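Local coordinates for protein Poly(A) ribonuclease pop2 (Schizosaccharomyces pombe, PDB 2P51) that removes poly(A) tails from mRNA as the metal-dependent 3'-exoribonuclease subunit of the CCR4-NOT complex, at residues A[36-41]-A[90-95]; A[150-153]-A[157-160]; A[174-179]-A[198-203]. One frame throughout, in Å; residues are numbered along the deposited sequence.

Interaction 1. Residues A[36-41]-A[90-95]; sequences NLIMSL and LALSDE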
ATOM      1  N   ASN A  36     -14.820  11.144   1.299  1.00 14.73           N
ATOM      2  CA  ASN A  36     -15.334  12.348   0.621  1.00 14.60           C
ATOM      3  C   ASN A  36     -14.205  13.377   0.538  1.00 13.67           C
ATOM      4  O   ASN A  36     -14.051  14.031  -0.508  1.00 16.16           O
ATOM      5  CB  ASN A  36     -16.555  12.976   1.308  1.00 17.22           C
ATOM      6  CG  ASN A  36     -17.825  12.205   1.156  1.00 23.90           C
ATOM      7  OD1 ASN A  36     -18.840  12.419   1.885  1.00 29.38           O
ATOM      8  ND2 ASN A  36     -17.819  11.310   0.195  1.00 24.61           N
ATOM      9  N   LEU A  37     -13.438  13.517   1.608  1.00 13.58           N
ATOM     10  CA  LEU A  37     -12.326  14.493   1.591  1.00 12.40           C
ATOM     11  C   LEU A  37     -11.293  14.106   0.540  1.00 12.52           C
ATOM     12  O   LEU A  37     -10.854  14.936  -0.254  1.00 13.59           O
ATOM     13  CB  LEU A  37     -11.701  14.593   2.965  1.00 13.01           C
ATOM     14  CG  LEU A  37     -10.569  15.617   3.153  1.00 14.16           C
ATOM     15  CD1 LEU A  37     -10.948  17.027   2.717  1.00 17.35           C
ATOM     16  CD2 LEU A  37     -10.128  15.598   4.607  1.00 14.78           C
ATOM     17  N   ILE A  38     -10.893  12.825   0.553  1.00 12.84           N
ATOM     18  CA  ILE A  38      -9.977  12.316  -0.483  1.00 12.61           C
ATOM     19  C   ILE A  38     -10.543  12.563  -1.866  1.00 13.08           C
ATOM     20  O   ILE A  38      -9.797  13.041  -2.733  1.00 13.95           O
ATOM     21  CB  ILE A  38      -9.667  10.836  -0.257  1.00 13.99           C
ATOM     22  CG1 ILE A  38      -8.830  10.669   1.023  1.00 13.08           C
ATOM     23  CG2 ILE A  38      -8.965  10.201  -1.476  1.00 17.07           C
ATOM     24  CD1 ILE A  38      -8.732   9.229   1.519  1.00 14.78           C
ATOM     25  N   MET A  39     -11.814  12.245  -2.129  1.00 14.72           N
ATOM     26  CA  MET A  39     -12.384  12.472  -3.462  1.00 13.56           C
ATOM     27  C   MET A  39     -12.315  13.928  -3.888  1.00 13.88           C
ATOM     28  O   MET A  39     -12.129  14.212  -5.080  1.00 15.48           O
ATOM     29  CB  MET A  39     -13.850  11.986  -3.479  1.00 14.08           C
ATOM     30  CG  MET A  39     -13.858  10.466  -3.502  1.00 17.10           C
ATOM     31  SD  MET A  39     -15.550   9.889  -3.376  1.00 23.74           S
ATOM     32  CE  MET A  39     -16.272  10.445  -4.891  1.00 29.90           C
ATOM     33  N   SER A  40     -12.470  14.834  -2.927  1.00 12.80           N
ATOM     34  CA  SER A  40     -12.428  16.246  -3.254  1.00 12.96           C
ATOM     35  C   SER A  40     -11.027  16.747  -3.584  1.00 12.72           C
ATOM     36  O   SER A  40     -10.938  17.857  -4.157  1.00 15.04           O
ATOM     37  CB  SER A  40     -12.986  17.023  -2.051  1.00 13.59           C
ATOM     38  OG  SER A  40     -12.031  17.225  -1.020  1.00 14.72           O
ATOM     39  N   LEU A  41      -9.988  15.987  -3.220  1.00 14.75           N
ATOM     40  CA  LEU A  41      -8.599  16.419  -3.401  1.00 12.55           C
ATOM     41  C   LEU A  41      -7.904  15.730  -4.554  1.00 12.47           C
ATOM     42  O   LEU A  41      -6.897  16.229  -5.051  1.00 14.61           O
ATOM     43  CB  LEU A  41      -7.792  16.129  -2.110  1.00 13.89           C
ATOM     44  CG  LEU A  41      -8.121  17.085  -0.939  1.00 13.52           C
ATOM     45  CD1 LEU A  41      -7.669  16.606   0.415  1.00 16.26           C
ATOM     46  CD2 LEU A  41      -7.489  18.447  -1.257  1.00 15.78           C
ATOM     47  N   LEU A  90      -2.823   5.672   2.498  1.00 11.48           N
ATOM     48  CA  LEU A  90      -2.846   6.372   1.232  1.00 11.07           C
ATOM     49  C   LEU A  90      -2.343   7.811   1.439  1.00 10.99           C
ATOM     50  O   LEU A  90      -2.977   8.567   2.165  1.00 13.09           O
ATOM     51  CB  LEU A  90      -4.253   6.414   0.633  1.00 12.32           C
ATOM     52  CG  LEU A  90      -4.991   5.111   0.354  1.00 11.81           C
ATOM     53  CD1 LEU A  90      -6.388   5.379  -0.196  1.00 15.21           C
ATOM     54  CD2 LEU A  90      -4.184   4.230  -0.603  1.00 14.49           C
ATOM     55  N   ALA A  91      -1.249   8.166   0.776  1.00 11.01           N
ATOM     56  CA  ALA A  91      -0.648   9.482   0.866  1.00 11.38           C
ATOM     57  C   ALA A  91      -0.758  10.164  -0.498  1.00 11.56           C
ATOM     58  O   ALA A  91      -0.207   9.681  -1.486  1.00 14.71           O
ATOM     59  CB  ALA A  91       0.811   9.370   1.317  1.00 13.41           C
ATOM     60  N   LEU A  92      -1.467  11.298  -0.521  1.00 11.30           N
ATOM     61  CA  LEU A  92      -1.680  12.014  -1.776  1.00 11.76           C
ATOM     62  C   LEU A  92      -0.623  13.099  -1.936  1.00 11.81           C
ATOM     63  O   LEU A  92      -0.256  13.783  -0.992  1.00 14.15           O
ATOM     64  CB  LEU A  92      -3.031  12.664  -1.848  1.00 14.47           C
ATOM     65  CG  LEU A  92      -4.208  11.764  -2.305  1.00 18.92           C
ATOM     66  CD1 LEU A  92      -4.375  10.473  -1.562  1.00 23.54           C
ATOM     67  CD2 LEU A  92      -5.492  12.630  -2.217  1.00 19.56           C
ATOM     68  N   SER A  93      -0.181  13.257  -3.201  1.00 12.01           N
ATOM     69  CA  SER A  93       0.719  14.327  -3.549  1.00 12.74           C
ATOM     70  C   SER A  93       0.302  14.864  -4.918  1.00 13.11           C
ATOM     71  O   SER A  93      -0.292  14.154  -5.728  1.00 14.44           O
ATOM     72  CB  SER A  93       2.165  13.794  -3.668  0.76 13.43           C
ATOM     73  OG  SER A  93       2.637  13.090  -2.516  0.76 13.19           O
ATOM     74  N   ASP A  94       0.718  16.106  -5.166  1.00 14.28           N
ATOM     75  CA  ASP A  94       0.631  16.603  -6.564  1.00 14.75           C
ATOM     76  C   ASP A  94       1.833  16.085  -7.343  1.00 14.90           C
ATOM     77  O   ASP A  94       2.680  15.312  -6.850  1.00 14.17           O
ATOM     78  CB  ASP A  94       0.477  18.126  -6.623  1.00 16.89           C
ATOM     79  CG  ASP A  94       1.722  18.900  -6.261  1.00 20.69           C
ATOM     80  OD1 ASP A  94       2.832  18.358  -6.056  1.00 17.68           O
ATOM     81  OD2 ASP A  94       1.609  20.134  -6.138  1.00 27.91           O
ATOM     82  N   GLU A  95       1.939  16.498  -8.605  1.00 15.20           N
ATOM     83  CA  GLU A  95       2.966  15.922  -9.471  1.00 14.51           C
ATOM     84  C   GLU A  95       4.368  16.431  -9.182  1.00 15.13           C
ATOM     85  O   GLU A  95       5.353  15.962  -9.819  1.00 16.99           O
ATOM     86  CB  GLU A  95       2.559  16.281 -10.904  1.00 17.58           C
ATOM     87  CG  GLU A  95       1.273  15.592 -11.338  1.00 17.86           C
ATOM     88  CD  GLU A  95       1.471  14.173 -11.831  1.00 21.15           C
ATOM     89  OE1 GLU A  95       2.603  13.611 -11.688  1.00 22.15           O
ATOM     90  OE2 GLU A  95       0.474  13.633 -12.382  1.00 21.97           O
TER
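Leu92 points from its strand toward the helix with one methyl, CD2, entering the angle between Ile38 and Leu41. Its first torsion (chi1 -84°) sets CG anti to the carbonyl carbon, and the branch then carries CD2 toward the helix. Leu92 CD2 lies 4.2 Å from Leu41 CB. About a right angle round from there, the gamma methyl of Ile38, CG2, stands 4.3 Å from Leu92 CD2. Leu90 lies near the same face, but the nearest atoms, Ile38 CD1 and Leu90 CD1, stay 4.8 Å apart, beyond contact. Contacts of this kind are dispersive and weakly directional, which suits branched aliphatic residues: they fill the layer between helix and sheet with hydrocarbon and leave no polar side-chain atom there to satisfy. Ile38 and Leu41 are three residues apart, so one turn brings both to the same helix face. Ser40 lies off that face, exposed, and turns its hydroxyl back on the helix, where OG donates to Leu37 O at 2.7 Å. Where the strand gives way to a turn, Asp94 uses OD1 to accept from the backbone N of Glu96 and Asn98, a natural task for a short carboxylate.

The contact lays the C-terminal part of helix 31-41 on one face of the mixed sheet. Strand 87-93 runs between strands 105-109 and 47-53; Trp106 and Phe108 of the former also touch Ile38, while Ser93 meets Ala246 and Phe250 of helix 238-257.

Interaction 2. Residues A[150-153]-A[157-160]; sequences LLIG and VLQE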
ATOM      1  N   LEU A 150     -16.357   2.351  -1.796  1.00 15.31           N
ATOM      2  CA  LEU A 150     -15.991   3.769  -1.871  1.00 14.44           C
ATOM      3  C   LEU A 150     -14.751   3.983  -2.722  1.00 14.37           C
ATOM      4  O   LEU A 150     -14.657   4.939  -3.496  1.00 15.49           O
ATOM      5  CB  LEU A 150     -15.805   4.339  -0.455  1.00 14.07           C
ATOM      6  CG  LEU A 150     -17.119   4.400   0.364  1.00 17.89           C
ATOM      7  CD1 LEU A 150     -16.866   4.938   1.767  1.00 19.27           C
ATOM      8  CD2 LEU A 150     -18.190   5.232  -0.322  1.00 28.67           C
ATOM      9  N   LEU A 151     -13.756   3.099  -2.562  1.00 14.22           N
ATOM     10  CA  LEU A 151     -12.517   3.268  -3.311  1.00 14.00           C
ATOM     11  C   LEU A 151     -12.772   3.137  -4.806  1.00 12.58           C
ATOM     12  O   LEU A 151     -12.282   3.923  -5.603  1.00 13.96           O
ATOM     13  CB  LEU A 151     -11.468   2.239  -2.881  1.00 14.40           C
ATOM     14  CG  LEU A 151     -10.117   2.377  -3.613  1.00 13.82           C
ATOM     15  CD1 LEU A 151      -9.467   3.726  -3.296  1.00 15.95           C
ATOM     16  CD2 LEU A 151      -9.185   1.216  -3.273  1.00 18.09           C
ATOM     17  N   ILE A 152     -13.570   2.152  -5.198  1.00 12.92           N
ATOM     18  CA  ILE A 152     -13.803   1.950  -6.627  1.00 13.52           C
ATOM     19  C   ILE A 152     -14.463   3.165  -7.228  1.00 13.99           C
ATOM     20  O   ILE A 152     -14.130   3.542  -8.356  1.00 16.71           O
ATOM     21  CB  ILE A 152     -14.642   0.671  -6.896  1.00 14.50           C
ATOM     22  CG1 ILE A 152     -13.905  -0.592  -6.432  1.00 15.99           C
ATOM     23  CG2 ILE A 152     -15.042   0.546  -8.366  1.00 15.51           C
ATOM     24  CD1 ILE A 152     -14.805  -1.801  -6.332  1.00 16.73           C
ATOM     25  N   GLY A 153     -15.369   3.800  -6.498  1.00 15.59           N
ATOM     26  CA  GLY A 153     -16.053   4.982  -7.073  1.00 15.83           C
ATOM     27  C   GLY A 153     -15.321   6.255  -6.810  1.00 14.08           C
ATOM     28  O   GLY A 153     -15.848   7.305  -7.147  1.00 18.99           O
ATOM     29  N   VAL A 157      -9.000   4.773  -8.582  1.00 12.67           N
ATOM     30  CA  VAL A 157      -8.668   3.577  -9.386  1.00 12.59           C
ATOM     31  C   VAL A 157      -9.342   3.645 -10.753  1.00 12.53           C
ATOM     32  O   VAL A 157     -10.250   4.474 -10.913  1.00 14.86           O
ATOM     33  CB  VAL A 157      -9.015   2.272  -8.649  1.00 12.31           C
ATOM     34  CG1 VAL A 157      -8.181   2.144  -7.375  1.00 13.74           C
ATOM     35  CG2 VAL A 157     -10.512   2.187  -8.342  1.00 13.67           C
ATOM     36  N   LEU A 158      -8.913   2.833 -11.698  1.00 13.92           N
ATOM     37  CA  LEU A 158      -9.473   2.795 -13.057  1.00 14.37           C
ATOM     38  C   LEU A 158      -9.221   4.100 -13.815  1.00 17.14           C
ATOM     39  O   LEU A 158      -9.852   4.436 -14.821  1.00 18.99           O
ATOM     40  CB  LEU A 158     -10.968   2.437 -13.054  1.00 16.26           C
ATOM     41  CG  LEU A 158     -11.348   1.095 -12.395  1.00 16.81           C
ATOM     42  CD1 LEU A 158     -12.811   1.067 -11.938  1.00 18.84           C
ATOM     43  CD2 LEU A 158     -11.108  -0.081 -13.346  1.00 17.37           C
ATOM     44  N   GLN A 159      -8.272   4.913 -13.363  1.00 16.11           N
ATOM     45  CA  GLN A 159      -8.042   6.201 -13.980  1.00 16.17           C
ATOM     46  C   GLN A 159      -6.557   6.416 -14.305  1.00 13.79           C
ATOM     47  O   GLN A 159      -5.715   6.486 -13.415  1.00 15.24           O
ATOM     48  CB  GLN A 159      -8.516   7.329 -13.049  1.00 19.62           C
ATOM     49  CG  GLN A 159      -9.997   7.356 -12.757  1.00 23.62           C
ATOM     50  CD  GLN A 159     -10.879   7.854 -13.889  1.00 31.35           C
ATOM     51  OE1 GLN A 159     -12.110   7.740 -13.775  1.00 47.34           O
ATOM     52  NE2 GLN A 159     -10.264   8.398 -14.941  1.00 33.88           N
ATOM     53  N   GLU A 160      -6.294   6.594 -15.597  1.00 18.55           N
ATOM     54  CA  GLU A 160      -4.933   6.806 -16.058  1.00 20.98           C
ATOM     55  C   GLU A 160      -4.354   8.114 -15.532  1.00 19.51           C
ATOM     56  O   GLU A 160      -3.130   8.360 -15.508  1.00 21.45           O
ATOM     57  CB  GLU A 160      -4.963   6.734 -17.599  1.00 28.28           C
ATOM     58  CG  GLU A 160      -4.487   8.017 -18.216  1.00 48.34           C
ATOM     59  CD  GLU A 160      -3.338   8.035 -19.190  1.00 61.52           C
ATOM     60  OE1 GLU A 160      -2.448   7.147 -19.198  1.00 86.49           O
ATOM     61  OE2 GLU A 160      -3.333   8.998 -19.981  1.00 82.54           O
TER
HETATM   62  O   HOH W   1     -11.972   5.141  -8.830  1.00 14.78           O
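Leu151 leads into the contact through its branch point: with CG anti to the backbone N (chi1 -179°), CG comes to 4.2 Å from Val157 CG1. Its carbonyl is approached as well, for Leu151 O is 3.7 Å from Val157 CG2; the same oxygen accepts a hydrogen bond from Ser154 OG. Next, Ile152 offers backbone rather than side chain to the valine, its CA standing 3.7 Å from Val157 CG2. Valine suits this spot, since its two methyls can divide, CG1 going to the leucine and CG2 to the helix backbone, on a short side chain. Here the loop leading into strand 163-166 turns back against the C-terminal end of helix 144-152, part of the DEDD nuclease fold. Farther out, Ile152 CG2 meets Leu158 CD1 at 4.2 Å, a more exposed apolar pair to which Ile198 and Tyr199 add contacts with the leucine. A water bridges the backbones, donating to Ile152 O at 2.7 Å and to Val157 O at 2.8 Å, although other acceptors compete for its protons. With Gly153 the chain leaves helical geometry, and this residue without a side chain starts the tight reversal toward Val157.

Interaction 3. Residues A[174-179]-A[198-203]; sequences AYLLKA and IYFPKN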
ATOM      1  N   ALA A 174      -1.961  -6.850  -3.766  1.00 14.66           N
ATOM      2  CA  ALA A 174      -2.879  -7.993  -3.675  1.00 14.10           C
ATOM      3  C   ALA A 174      -3.964  -7.692  -2.648  1.00 14.41           C
ATOM      4  O   ALA A 174      -5.154  -8.031  -2.866  1.00 15.47           O
ATOM      5  CB  ALA A 174      -2.150  -9.290  -3.384  1.00 15.59           C
ATOM      6  N   TYR A 175      -3.609  -7.059  -1.518  1.00 14.39           N
ATOM      7  CA  TYR A 175      -4.650  -6.778  -0.503  1.00 13.98           C
ATOM      8  C   TYR A 175      -5.664  -5.777  -1.033  1.00 13.81           C
ATOM      9  O   TYR A 175      -6.849  -5.922  -0.697  1.00 15.92           O
ATOM     10  CB  TYR A 175      -4.006  -6.259   0.787  1.00 14.13           C
ATOM     11  CG  TYR A 175      -3.711  -7.432   1.722  1.00 13.33           C
ATOM     12  CD1 TYR A 175      -2.447  -7.899   2.010  1.00 14.33           C
ATOM     13  CD2 TYR A 175      -4.808  -8.058   2.293  1.00 14.07           C
ATOM     14  CE1 TYR A 175      -2.213  -8.978   2.876  1.00 14.49           C
ATOM     15  CE2 TYR A 175      -4.601  -9.121   3.129  1.00 14.76           C
ATOM     16  CZ  TYR A 175      -3.327  -9.586   3.423  1.00 14.22           C
ATOM     17  OH  TYR A 175      -3.213 -10.653   4.270  1.00 16.20           O
ATOM     18  N   LEU A 176      -5.233  -4.815  -1.837  1.00 15.43           N
ATOM     19  CA  LEU A 176      -6.208  -3.863  -2.354  1.00 15.07           C
ATOM     20  C   LEU A 176      -7.073  -4.561  -3.400  1.00 16.47           C
ATOM     21  O   LEU A 176      -8.297  -4.328  -3.454  1.00 16.87           O
ATOM     22  CB  LEU A 176      -5.597  -2.582  -2.947  0.75 17.38           C
ATOM     23  CG  LEU A 176      -5.469  -1.434  -1.914  0.75 19.56           C
ATOM     24  CD1 LEU A 176      -4.405  -1.783  -0.879  0.75 15.36           C
ATOM     25  CD2 LEU A 176      -5.201  -0.119  -2.618  0.75 25.53           C
ATOM     26  N   LEU A 177      -6.423  -5.437  -4.212  1.00 15.37           N
ATOM     27  CA  LEU A 177      -7.325  -6.123  -5.184  1.00 14.33           C
ATOM     28  C   LEU A 177      -8.299  -7.039  -4.497  1.00 16.78           C
ATOM     29  O   LEU A 177      -9.484  -7.136  -4.891  1.00 19.08           O
ATOM     30  CB  LEU A 177      -6.488  -6.877  -6.233  1.00 16.64           C
ATOM     31  CG  LEU A 177      -7.257  -7.442  -7.434  1.00 21.35           C
ATOM     32  CD1 LEU A 177      -7.678  -6.311  -8.383  1.00 27.85           C
ATOM     33  CD2 LEU A 177      -6.447  -8.488  -8.190  1.00 22.41           C
ATOM     34  N   LYS A 178      -7.872  -7.743  -3.470  1.00 14.83           N
ATOM     35  CA  LYS A 178      -8.763  -8.594  -2.663  1.00 14.53           C
ATOM     36  C   LYS A 178      -9.919  -7.784  -2.093  1.00 16.59           C
ATOM     37  O   LYS A 178     -11.091  -8.152  -2.093  1.00 19.80           O
ATOM     38  CB  LYS A 178      -7.963  -9.266  -1.536  1.00 14.56           C
ATOM     39  CG  LYS A 178      -8.793  -9.932  -0.467  1.00 16.04           C
ATOM     40  CD  LYS A 178      -7.920 -10.541   0.638  1.00 14.72           C
ATOM     41  CE  LYS A 178      -8.805 -11.248   1.696  1.00 17.02           C
ATOM     42  NZ  LYS A 178      -7.939 -11.588   2.895  1.00 15.43           N
ATOM     43  N   ALA A 179      -9.640  -6.598  -1.554  1.00 17.26           N
ATOM     44  CA  ALA A 179     -10.681  -5.763  -0.992  1.00 21.34           C
ATOM     45  C   ALA A 179     -11.665  -5.377  -2.091  1.00 21.43           C
ATOM     46  O   ALA A 179     -12.895  -5.503  -1.932  1.00 22.62           O
ATOM     47  CB  ALA A 179     -10.088  -4.516  -0.369  1.00 24.12           C
ATOM     48  N   ILE A 198      -5.649  -3.064 -14.730  1.00 17.09           N
ATOM     49  CA  ILE A 198      -6.877  -2.294 -15.101  1.00 18.02           C
ATOM     50  C   ILE A 198      -7.281  -1.345 -13.986  1.00 16.44           C
ATOM     51  O   ILE A 198      -7.676  -0.195 -14.212  1.00 15.72           O
ATOM     52  CB  ILE A 198      -7.981  -3.298 -15.450  1.00 20.02           C
ATOM     53  CG1 ILE A 198      -7.698  -4.055 -16.764  1.00 20.01           C
ATOM     54  CG2 ILE A 198      -9.366  -2.652 -15.459  1.00 26.33           C
ATOM     55  CD1 ILE A 198      -8.614  -5.250 -16.941  1.00 27.43           C
ATOM     56  N   TYR A 199      -7.211  -1.819 -12.724  1.00 14.69           N
ATOM     57  CA  TYR A 199      -7.536  -0.941 -11.604  1.00 15.18           C
ATOM     58  C   TYR A 199      -6.456   0.096 -11.314  1.00 13.46           C
ATOM     59  O   TYR A 199      -6.813   1.203 -10.872  1.00 14.86           O
ATOM     60  CB  TYR A 199      -7.757  -1.783 -10.317  1.00 14.61           C
ATOM     61  CG  TYR A 199      -9.084  -2.503 -10.349  1.00 15.04           C
ATOM     62  CD1 TYR A 199     -10.270  -1.900  -9.885  1.00 14.83           C
ATOM     63  CD2 TYR A 199      -9.144  -3.808 -10.845  1.00 16.88           C
ATOM     64  CE1 TYR A 199     -11.480  -2.606  -9.925  1.00 14.36           C
ATOM     65  CE2 TYR A 199     -10.348  -4.508 -10.892  1.00 17.22           C
ATOM     66  CZ  TYR A 199     -11.517  -3.887 -10.436  1.00 15.76           C
ATOM     67  OH  TYR A 199     -12.705  -4.604 -10.480  1.00 18.41           O
ATOM     68  N   PHE A 200      -5.183  -0.246 -11.536  1.00 12.65           N
ATOM     69  CA  PHE A 200      -4.057   0.644 -11.275  1.00 12.29           C
ATOM     70  C   PHE A 200      -3.261   0.803 -12.578  1.00 12.33           C
ATOM     71  O   PHE A 200      -2.161   0.255 -12.708  1.00 13.98           O
ATOM     72  CB  PHE A 200      -3.138   0.062 -10.188  1.00 12.78           C
ATOM     73  CG  PHE A 200      -3.940  -0.256  -8.911  1.00 13.05           C
ATOM     74  CD1 PHE A 200      -4.199   0.732  -7.982  1.00 14.88           C
ATOM     75  CD2 PHE A 200      -4.400  -1.546  -8.652  1.00 14.43           C
ATOM     76  CE1 PHE A 200      -4.889   0.466  -6.805  1.00 13.38           C
ATOM     77  CE2 PHE A 200      -5.111  -1.824  -7.481  1.00 12.97           C
ATOM     78  CZ  PHE A 200      -5.355  -0.808  -6.537  1.00 13.42           C
ATOM     79  N   PRO A 201      -3.808   1.490 -13.575  1.00 13.09           N
ATOM     80  CA  PRO A 201      -3.187   1.499 -14.883  1.00 13.27           C
ATOM     81  C   PRO A 201      -1.844   2.207 -14.947  1.00 13.20           C
ATOM     82  O   PRO A 201      -1.108   1.974 -15.917  1.00 15.59           O
ATOM     83  CB  PRO A 201      -4.214   2.235 -15.754  1.00 14.32           C
ATOM     84  CG  PRO A 201      -5.014   3.067 -14.771  1.00 15.67           C
ATOM     85  CD  PRO A 201      -5.124   2.197 -13.539  1.00 15.53           C
ATOM     86  N   LYS A 202      -1.518   3.053 -13.985  1.00 14.05           N
ATOM     87  CA  LYS A 202      -0.220   3.736 -13.956  1.00 14.81           C
ATOM     88  C   LYS A 202       0.369   3.599 -12.566  1.00 14.10           C
ATOM     89  O   LYS A 202      -0.109   4.268 -11.634  1.00 16.52           O
ATOM     90  CB  LYS A 202      -0.420   5.203 -14.323  0.62 16.36           C
ATOM     91  CG  LYS A 202       0.839   6.059 -14.221  0.62 20.97           C
ATOM     92  CD  LYS A 202       0.672   7.425 -14.891  0.62 23.63           C
ATOM     93  CE  LYS A 202       2.021   8.098 -14.970  0.62 19.04           C
ATOM     94  NZ  LYS A 202       2.243   9.269 -14.107  0.62 31.21           N
ATOM     95  N   ASN A 203       1.357   2.732 -12.431  1.00 13.35           N
ATOM     96  CA  ASN A 203       1.914   2.533 -11.075  1.00 14.07           C
ATOM     97  C   ASN A 203       3.423   2.340 -11.199  1.00 12.97           C
ATOM     98  O   ASN A 203       3.941   1.928 -12.266  1.00 15.01           O
ATOM     99  CB  ASN A 203       1.169   1.397 -10.386  1.00 15.60           C
ATOM    100  CG  ASN A 203       1.361   0.033 -10.978  1.00 16.85           C
ATOM    101  OD1 ASN A 203       2.452  -0.546 -10.845  1.00 18.43           O
ATOM    102  ND2 ASN A 203       0.394  -0.596 -11.625  1.00 17.92           N
TER
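Leu177 turns its CG anti to the backbone N (chi1 -170°), which swings the end of the side chain toward the second segment even though its CB does not start out in that direction. Tyr199 answers with CG beside its own backbone N (chi1 -75°), and the two side chains cross at about a right angle. The methyl CD1 of Leu177 approaches the tyrosine ring obliquely, 3.8 Å from Tyr199 CD2 and 4.1 Å from CE2 of the same ring.

One helical position earlier, Leu176 receives the far end of the next aromatic. Phe200 CZ lies 4.0 Å from Leu176 CB and also 4.0 Å from Leu176 CD2; Leu176 has two conformers, so the details of this contact are less certain. Consecutive aromatics thus meet consecutive leucines, just where helix 189-199 ends and Phe200 departs from helical backbone angles. Just beyond, Asn203 ND2 donates to Phe200 O at 2.9 Å with an N-H...O angle of 155°, bridging the turn after the helix. Asparagine fits because its short amide can reach back to a carbonyl three residues earlier.

Around the pair, Phe200 is held edge-to-face by Trp164 and also meets the ring of Phe173, while Phe192 and Ile195 cover Leu177. Helix 170-181 carries the metal ligand Asp172, and this apolar layer lies near the two-magnesium site, the side chain of Leu176 being about 9 Å from a magnesium ion. Since the meeting groups are methyl, methylene and ring carbons, the end of one ring (Phe200 CZ) and the CD2-CE2 side of the other against leucines, the grip across the segments comes from shape and exclusion of water, with no buried side-chain charge to compensate.

From the N terminus the three contacts follow one another in series, none enclosing or crossing another. Interaction 1 closes a long excursion of 48 residues, bringing helix 31-41 onto strand 87-93. Interaction 2 closes a reversal of three residues at the end of helix 144-152, and interaction 3 closes a loop of 18 residues, 11 of them helical, bringing helix 170-181 against the end of helix 189-199. In space they form a chain of neighbours. Met39 CE packs at 3.9 Å from Gly153 O, joining 1 to 2, and Leu158 N probably bonds to Tyr199 O at 2.8 Å, joining 2 to 3. Interactions 1 and 3 do not touch; their centres lie about 17 Å apart.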